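Local coordinates for protein geranyltranstransferase (Staphylococcus aureus, PDB 1RTR) that probably condenses geranyl pyrophosphate with isopentenyl pyrophosphate to give farnesyl pyrophosphate, a precursor in isoprenoid biosynthesis, at residues 174-187 / 203-215. Residues are numbered along the deposited sequence; the frame is centred on the assembly and turned at random.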
ATOM      1  N   HIS A 174       1.969  18.500   9.870  1.00 54.56           N
ATOM      2  CA  HIS A 174       2.898  17.689  10.663  1.00 54.16           C
ATOM      3  C   HIS A 174       2.198  16.558  11.410  1.00 53.41           C
ATOM      4  O   HIS A 174       2.756  15.476  11.575  1.00 53.49           O
ATOM      5  CB  HIS A 174       3.720  18.556  11.622  1.00 53.84           C
ATOM      6  CG  HIS A 174       4.708  19.435  10.931  1.00 55.47           C
ATOM      7  ND1 HIS A 174       4.902  20.755  11.278  1.00 58.60           N
ATOM      8  CD2 HIS A 174       5.554  19.189   9.901  1.00 56.98           C
ATOM      9  CE1 HIS A 174       5.828  21.284  10.496  1.00 57.82           C
ATOM     10  NE2 HIS A 174       6.240  20.355   9.652  1.00 58.41           N
ATOM     11  N   LYS A 175       0.977  16.825  11.846  1.00 52.41           N
ATOM     12  CA  LYS A 175       0.147  15.839  12.513  1.00 51.78           C
ATOM     13  C   LYS A 175      -0.167  14.647  11.600  1.00 51.17           C
ATOM     14  O   LYS A 175      -0.166  13.514  12.047  1.00 51.16           O
ATOM     15  CB  LYS A 175      -1.140  16.516  12.991  1.00 51.72           C
ATOM     16  CG  LYS A 175      -2.232  15.608  13.462  1.00 53.42           C
ATOM     17  CD  LYS A 175      -3.579  16.260  13.180  1.00 58.08           C
ATOM     18  CE  LYS A 175      -4.720  15.693  14.041  1.00 60.59           C
ATOM     19  NZ  LYS A 175      -4.308  14.673  15.062  1.00 62.51           N
ATOM     20  N   THR A 176      -0.434  14.905  10.326  1.00 50.60           N
ATOM     21  CA  THR A 176      -0.817  13.837   9.418  1.00 50.25           C
ATOM     22  C   THR A 176       0.418  13.246   8.741  1.00 51.01           C
ATOM     23  O   THR A 176       0.594  12.033   8.738  1.00 51.16           O
ATOM     24  CB  THR A 176      -1.803  14.328   8.353  1.00 49.83           C
ATOM     25  OG1 THR A 176      -1.259  15.480   7.711  1.00 48.11           O
ATOM     26  CG2 THR A 176      -3.104  14.822   8.979  1.00 49.06           C
ATOM     27  N   LYS A 177       1.267  14.103   8.178  1.00 51.11           N
ATOM     28  CA  LYS A 177       2.471  13.649   7.519  1.00 52.02           C
ATOM     29  C   LYS A 177       3.438  12.918   8.446  1.00 52.55           C
ATOM     30  O   LYS A 177       4.017  11.917   8.036  1.00 53.72           O
ATOM     31  CB  LYS A 177       3.198  14.801   6.831  1.00 52.09           C
ATOM     32  CG  LYS A 177       4.551  14.415   6.270  1.00 52.20           C
ATOM     33  CD  LYS A 177       4.927  15.329   5.144  1.00 55.36           C
ATOM     34  CE  LYS A 177       6.288  15.940   5.359  1.00 57.39           C
ATOM     35  NZ  LYS A 177       7.177  15.550   4.247  1.00 59.14           N
ATOM     36  N   THR A 178       3.617  13.413   9.668  1.00 52.38           N
ATOM     37  CA  THR A 178       4.611  12.862  10.591  1.00 52.57           C
ATOM     38  C   THR A 178       3.977  12.097  11.755  1.00 52.02           C
ATOM     39  O   THR A 178       4.400  10.987  12.073  1.00 52.02           O
ATOM     40  CB  THR A 178       5.546  14.001  11.120  1.00 53.15           C
ATOM     41  OG1 THR A 178       6.301  14.546  10.026  1.00 55.52           O
ATOM     42  CG2 THR A 178       6.630  13.463  12.027  1.00 52.78           C
ATOM     43  N   GLY A 179       2.951  12.675  12.372  1.00 51.29           N
ATOM     44  CA  GLY A 179       2.395  12.119  13.592  1.00 50.47           C
ATOM     45  C   GLY A 179       1.590  10.836  13.475  1.00 50.10           C
ATOM     46  O   GLY A 179       1.466  10.086  14.451  1.00 50.23           O
ATOM     47  N   ALA A 180       1.020  10.569  12.307  1.00 49.43           N
ATOM     48  CA  ALA A 180       0.107   9.431  12.204  1.00 48.87           C
ATOM     49  C   ALA A 180       0.849   8.088  12.349  1.00 48.37           C
ATOM     50  O   ALA A 180       0.347   7.164  13.003  1.00 48.08           O
ATOM     51  CB  ALA A 180      -0.730   9.503  10.931  1.00 48.44           C
ATOM     52  N   LEU A 181       2.053   8.000  11.773  1.00 47.90           N
ATOM     53  CA  LEU A 181       2.921   6.835  11.980  1.00 47.53           C
ATOM     54  C   LEU A 181       3.327   6.676  13.444  1.00 47.64           C
ATOM     55  O   LEU A 181       3.287   5.550  13.995  1.00 47.34           O
ATOM     56  CB  LEU A 181       4.164   6.906  11.099  1.00 47.71           C
ATOM     57  CG  LEU A 181       3.961   6.783   9.577  1.00 47.74           C
ATOM     58  CD1 LEU A 181       5.285   6.463   8.907  1.00 48.09           C
ATOM     59  CD2 LEU A 181       2.916   5.727   9.225  1.00 45.94           C
ATOM     60  N   LEU A 182       3.696   7.796  14.081  1.00 47.03           N
ATOM     61  CA  LEU A 182       4.058   7.762  15.497  1.00 46.63           C
ATOM     62  C   LEU A 182       2.904   7.226  16.337  1.00 45.86           C
ATOM     63  O   LEU A 182       3.093   6.343  17.178  1.00 46.15           O
ATOM     64  CB  LEU A 182       4.558   9.127  16.004  1.00 46.67           C
ATOM     65  CG  LEU A 182       5.962   9.465  15.492  1.00 48.31           C
ATOM     66  CD1 LEU A 182       6.362  10.860  15.879  1.00 49.58           C
ATOM     67  CD2 LEU A 182       7.002   8.475  15.982  1.00 49.35           C
ATOM     68  N   THR A 183       1.709   7.736  16.085  1.00 44.72           N
ATOM     69  CA  THR A 183       0.526   7.272  16.784  1.00 43.87           C
ATOM     70  C   THR A 183       0.215   5.819  16.445  1.00 43.91           C
ATOM     71  O   THR A 183      -0.299   5.079  17.296  1.00 44.06           O
ATOM     72  CB  THR A 183      -0.681   8.199  16.450  1.00 43.72           C
ATOM     73  OG1 THR A 183      -0.399   9.511  16.943  1.00 44.25           O
ATOM     74  CG2 THR A 183      -1.931   7.798  17.222  1.00 41.62           C
ATOM     75  N   PHE A 184       0.485   5.412  15.204  1.00 43.76           N
ATOM     76  CA  PHE A 184       0.356   4.003  14.860  1.00 44.12           C
ATOM     77  C   PHE A 184       1.280   3.154  15.739  1.00 44.25           C
ATOM     78  O   PHE A 184       0.849   2.145  16.290  1.00 44.30           O
ATOM     79  CB  PHE A 184       0.669   3.729  13.376  1.00 44.95           C
ATOM     80  CG  PHE A 184       0.763   2.263  13.063  1.00 44.03           C
ATOM     81  CD1 PHE A 184       1.999   1.633  13.015  1.00 43.49           C
ATOM     82  CD2 PHE A 184      -0.392   1.508  12.901  1.00 42.54           C
ATOM     83  CE1 PHE A 184       2.085   0.269  12.786  1.00 43.91           C
ATOM     84  CE2 PHE A 184      -0.323   0.153  12.676  1.00 43.71           C
ATOM     85  CZ  PHE A 184       0.926  -0.473  12.610  1.00 44.44           C
ATOM     86  N   ALA A 185       2.539   3.571  15.867  1.00 44.06           N
ATOM     87  CA  ALA A 185       3.522   2.837  16.669  1.00 44.42           C
ATOM     88  C   ALA A 185       3.013   2.548  18.068  1.00 44.81           C
ATOM     89  O   ALA A 185       2.995   1.382  18.484  1.00 45.95           O
ATOM     90  CB  ALA A 185       4.875   3.564  16.721  1.00 43.88           C
ATOM     91  N   VAL A 186       2.554   3.568  18.796  1.00 44.68           N
ATOM     92  CA  VAL A 186       2.150   3.293  20.176  1.00 43.92           C
ATOM     93  C   VAL A 186       0.800   2.599  20.285  1.00 44.16           C
ATOM     94  O   VAL A 186       0.636   1.755  21.178  1.00 44.52           O
ATOM     95  CB  VAL A 186       2.353   4.497  21.198  1.00 44.31           C
ATOM     96  CG1 VAL A 186       3.135   5.645  20.585  1.00 42.19           C
ATOM     97  CG2 VAL A 186       1.031   4.948  21.881  1.00 44.78           C
ATOM     98  N   MET A 187      -0.138   2.912  19.375  1.00 43.42           N
ATOM     99  CA  MET A 187      -1.498   2.362  19.446  1.00 43.04           C
ATOM    100  C   MET A 187      -1.595   0.941  18.897  1.00 43.70           C
ATOM    101  O   MET A 187      -2.385   0.126  19.401  1.00 44.25           O
ATOM    102  CB  MET A 187      -2.527   3.272  18.747  1.00 42.47           C
ATOM    103  CG  MET A 187      -2.711   4.666  19.364  1.00 41.64           C
ATOM    104  SD  MET A 187      -2.952   4.698  21.186  1.00 36.04           S
ATOM    105  CE  MET A 187      -4.658   4.091  21.246  1.00 33.74           C
ATOM    106  N   LEU A 203      -2.379   6.922  26.060  1.00 59.14           N
ATOM    107  CA  LEU A 203      -1.275   6.598  25.160  1.00 58.06           C
ATOM    108  C   LEU A 203      -1.438   7.363  23.865  1.00 57.25           C
ATOM    109  O   LEU A 203      -0.460   7.832  23.279  1.00 56.68           O
ATOM    110  CB  LEU A 203      -1.198   5.091  24.922  1.00 58.45           C
ATOM    111  CG  LEU A 203      -0.571   4.302  26.080  1.00 57.92           C
ATOM    112  CD1 LEU A 203      -0.966   2.836  26.009  1.00 56.21           C
ATOM    113  CD2 LEU A 203       0.950   4.476  26.087  1.00 56.95           C
ATOM    114  N   GLU A 204      -2.696   7.514  23.456  1.00 56.62           N
ATOM    115  CA  GLU A 204      -3.071   8.336  22.308  1.00 56.81           C
ATOM    116  C   GLU A 204      -2.604   9.789  22.412  1.00 55.92           C
ATOM    117  O   GLU A 204      -1.784  10.223  21.590  1.00 56.01           O
ATOM    118  CB  GLU A 204      -4.577   8.280  22.078  1.00 57.06           C
ATOM    119  CG  GLU A 204      -4.990   7.414  20.914  1.00 59.79           C
ATOM    120  CD  GLU A 204      -5.639   8.205  19.797  1.00 65.36           C
ATOM    121  OE1 GLU A 204      -4.945   9.115  19.249  1.00 66.67           O
ATOM    122  OE2 GLU A 204      -6.837   7.908  19.476  1.00 65.41           O
ATOM    123  N   SER A 205      -3.098  10.532  23.410  1.00 54.63           N
ATOM    124  CA  SER A 205      -2.613  11.903  23.623  1.00 53.89           C
ATOM    125  C   SER A 205      -1.115  11.931  23.733  1.00 52.82           C
ATOM    126  O   SER A 205      -0.457  12.790  23.129  1.00 52.78           O
ATOM    127  CB  SER A 205      -3.193  12.566  24.873  1.00 54.09           C
ATOM    128  OG  SER A 205      -4.567  12.308  24.998  1.00 55.67           O
ATOM    129  N   TYR A 206      -0.562  10.993  24.496  1.00 51.85           N
ATOM    130  CA  TYR A 206       0.882  10.947  24.620  1.00 51.16           C
ATOM    131  C   TYR A 206       1.497  10.943  23.235  1.00 50.94           C
ATOM    132  O   TYR A 206       2.388  11.748  22.958  1.00 51.47           O
ATOM    133  CB  TYR A 206       1.347   9.738  25.442  1.00 51.32           C
ATOM    134  CG  TYR A 206       2.803   9.369  25.196  1.00 50.95           C
ATOM    135  CD1 TYR A 206       3.151   8.387  24.263  1.00 50.45           C
ATOM    136  CD2 TYR A 206       3.828  10.019  25.875  1.00 50.67           C
ATOM    137  CE1 TYR A 206       4.492   8.050  24.034  1.00 51.51           C
ATOM    138  CE2 TYR A 206       5.165   9.696  25.650  1.00 51.05           C
ATOM    139  CZ  TYR A 206       5.487   8.707  24.739  1.00 51.12           C
ATOM    140  OH  TYR A 206       6.802   8.396  24.520  1.00 50.61           O
ATOM    141  N   SER A 207       1.014  10.062  22.352  1.00 50.68           N
ATOM    142  CA  SER A 207       1.620   9.907  21.020  1.00 50.43           C
ATOM    143  C   SER A 207       1.452  11.142  20.153  1.00 50.43           C
ATOM    144  O   SER A 207       2.375  11.533  19.429  1.00 49.65           O
ATOM    145  CB  SER A 207       1.079   8.668  20.302  1.00 50.40           C
ATOM    146  OG  SER A 207      -0.196   8.923  19.741  1.00 50.43           O
ATOM    147  N   TYR A 208       0.275  11.762  20.239  1.00 51.11           N
ATOM    148  CA  TYR A 208       0.030  13.018  19.536  1.00 52.13           C
ATOM    149  C   TYR A 208       1.024  14.108  19.936  1.00 52.18           C
ATOM    150  O   TYR A 208       1.658  14.722  19.068  1.00 52.52           O
ATOM    151  CB  TYR A 208      -1.405  13.514  19.750  1.00 52.82           C
ATOM    152  CG  TYR A 208      -1.577  14.944  19.301  1.00 54.79           C
ATOM    153  CD1 TYR A 208      -1.555  15.994  20.230  1.00 57.33           C
ATOM    154  CD2 TYR A 208      -1.740  15.255  17.949  1.00 56.03           C
ATOM    155  CE1 TYR A 208      -1.709  17.315  19.825  1.00 59.32           C
ATOM    156  CE2 TYR A 208      -1.884  16.581  17.527  1.00 59.47           C
ATOM    157  CZ  TYR A 208      -1.870  17.604  18.474  1.00 60.38           C
ATOM    158  OH  TYR A 208      -2.015  18.913  18.079  1.00 62.47           O
ATOM    159  N   HIS A 209       1.174  14.340  21.240  1.00 52.17           N
ATOM    160  CA  HIS A 209       2.090  15.386  21.724  1.00 52.43           C
ATOM    161  C   HIS A 209       3.530  15.058  21.407  1.00 53.00           C
ATOM    162  O   HIS A 209       4.297  15.931  20.968  1.00 53.18           O
ATOM    163  CB  HIS A 209       1.898  15.653  23.222  1.00 52.23           C
ATOM    164  CG  HIS A 209       0.577  16.268  23.544  1.00 51.04           C
ATOM    165  ND1 HIS A 209       0.211  17.517  23.089  1.00 51.00           N
ATOM    166  CD2 HIS A 209      -0.484  15.791  24.234  1.00 51.90           C
ATOM    167  CE1 HIS A 209      -1.017  17.788  23.499  1.00 53.12           C
ATOM    168  NE2 HIS A 209      -1.463  16.757  24.197  1.00 52.56           N
ATOM    169  N   LEU A 210       3.896  13.790  21.593  1.00 53.73           N
ATOM    170  CA  LEU A 210       5.241  13.341  21.232  1.00 54.42           C
ATOM    171  C   LEU A 210       5.527  13.650  19.761  1.00 54.72           C
ATOM    172  O   LEU A 210       6.625  14.092  19.419  1.00 55.08           O
ATOM    173  CB  LEU A 210       5.412  11.848  21.511  1.00 54.72           C
ATOM    174  CG  LEU A 210       6.780  11.259  21.166  1.00 54.64           C
ATOM    175  CD1 LEU A 210       7.800  11.728  22.197  1.00 54.89           C
ATOM    176  CD2 LEU A 210       6.708   9.737  21.117  1.00 53.45           C
ATOM    177  N   GLY A 211       4.525  13.435  18.907  1.00 54.93           N
ATOM    178  CA  GLY A 211       4.652  13.695  17.484  1.00 55.43           C
ATOM    179  C   GLY A 211       4.874  15.150  17.134  1.00 55.89           C
ATOM    180  O   GLY A 211       5.713  15.465  16.285  1.00 56.16           O
ATOM    181  N   MET A 212       4.119  16.037  17.773  1.00 56.17           N
ATOM    182  CA  MET A 212       4.284  17.474  17.550  1.00 56.85           C
ATOM    183  C   MET A 212       5.658  17.974  18.028  1.00 57.81           C
ATOM    184  O   MET A 212       6.250  18.845  17.394  1.00 57.76           O
ATOM    185  CB  MET A 212       3.127  18.272  18.168  1.00 56.32           C
ATOM    186  CG  MET A 212       1.713  17.874  17.641  1.00 55.80           C
ATOM    187  SD  MET A 212       1.469  17.820  15.793  1.00 51.97           S
ATOM    188  CE  MET A 212       1.890  19.456  15.354  1.00 50.07           C
ATOM    189  N   MET A 213       6.188  17.393  19.108  1.00 59.17           N
ATOM    190  CA  MET A 213       7.552  17.722  19.564  1.00 60.47           C
ATOM    191  C   MET A 213       8.564  17.619  18.440  1.00 62.07           C
ATOM    192  O   MET A 213       9.397  18.510  18.257  1.00 62.68           O
ATOM    193  CB  MET A 213       8.005  16.829  20.728  1.00 59.76           C
ATOM    194  CG  MET A 213       7.210  17.005  22.022  1.00 57.38           C
ATOM    195  SD  MET A 213       7.838  15.966  23.330  1.00 52.33           S
ATOM    196  CE  MET A 213       9.482  16.653  23.433  1.00 49.85           C
ATOM    197  N   PHE A 214       8.461  16.530  17.685  1.00 64.33           N
ATOM    198  CA  PHE A 214       9.429  16.125  16.659  1.00 66.34           C
ATOM    199  C   PHE A 214       9.871  17.265  15.730  1.00 66.67           C
ATOM    200  O   PHE A 214      11.063  17.548  15.592  1.00 67.14           O
ATOM    201  CB  PHE A 214       8.810  14.969  15.849  1.00 67.17           C
ATOM    202  CG  PHE A 214       9.786  14.209  14.994  1.00 70.40           C
ATOM    203  CD1 PHE A 214       9.934  12.833  15.163  1.00 73.44           C
ATOM    204  CD2 PHE A 214      10.522  14.851  13.990  1.00 73.08           C
ATOM    205  CE1 PHE A 214      10.827  12.105  14.360  1.00 75.24           C
ATOM    206  CE2 PHE A 214      11.425  14.140  13.185  1.00 75.38           C
ATOM    207  CZ  PHE A 214      11.576  12.760  13.368  1.00 75.87           C
ATOM    208  N   GLN A 215       8.903  17.920  15.099  1.00 67.09           N
ATOM    209  CA  GLN A 215       9.198  18.890  14.057  1.00 67.48           C
ATOM    210  C   GLN A 215       9.571  20.249  14.625  1.00 67.23           C
ATOM    211  O   GLN A 215      10.379  20.976  14.026  1.00 67.45           O
ATOM    212  CB  GLN A 215       8.017  19.005  13.082  1.00 68.13           C
ATOM    213  CG  GLN A 215       7.868  17.795  12.132  1.00 69.83           C
ATOM    214  CD  GLN A 215       9.105  17.565  11.260  1.00 71.84           C
ATOM    215  OE1 GLN A 215       9.728  18.523  10.778  1.00 72.56           O
ATOM    216  NE2 GLN A 215       9.466  16.299  11.066  1.00 72.45           N
TER
HETATM  217  O   HOH W   1       2.392  11.483  16.750  1.00 55.17           O
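Thr-183 meets Ser-207 where the two backbones run close, Thr-183 CA 5.1 Å from Ser-207 CA, a worked example of small residues letting two helices approach closely. Its CB lies 3.4 Å from Ser-207 OG, and there the side chain divides. The OG1 branch, turned beside its own backbone N (chi1 -64°), comes within 2.9 Å of Ser-207 OG while also keeping Gly-179 O of its own helix in reach, two candidate acceptors for a single proton. The methyl CG2 lies against the same hydroxyl oxygen, with Glu-204 OE1 3.9 Å away. Ser-207 OG sits between its backbone N and carbonyl carbon (chi1 79°), from where it turns back to donate to Glu-204 O of its own helix, 2.8 Å away, in the carbonyl plane and on a lone pair. In the all-helical isoprenoid synthase fold, two successive helices here pack roughly antiparallel; the axes of 179-187 and 203-215 come within 8.6 Å, at 144°. Glycines favour that closeness, since Gly-179 and Gly-211 bring no side chain to the seam. A water donates to Gly-179 O and Ser-207 O, stitching the two backbones together, and Leu-182 CD1 settles 3.7 Å from Gly-211 CA. Beyond Ser-207, Val-186 CG1 rests on Ser-207 CB and touches the Tyr-206 ring edge, while CG2 leans on Leu-203. The folded Met-187 lays SD and CE against Glu-204 CG. Toward the N-terminal end of 174-187, Gln-215 CG sits over one face of the His-174 ring in a CH-pi contact, and Thr-178 CG2 lies over a face of Phe-214, whose ring meets Phe-288 edge-to-face.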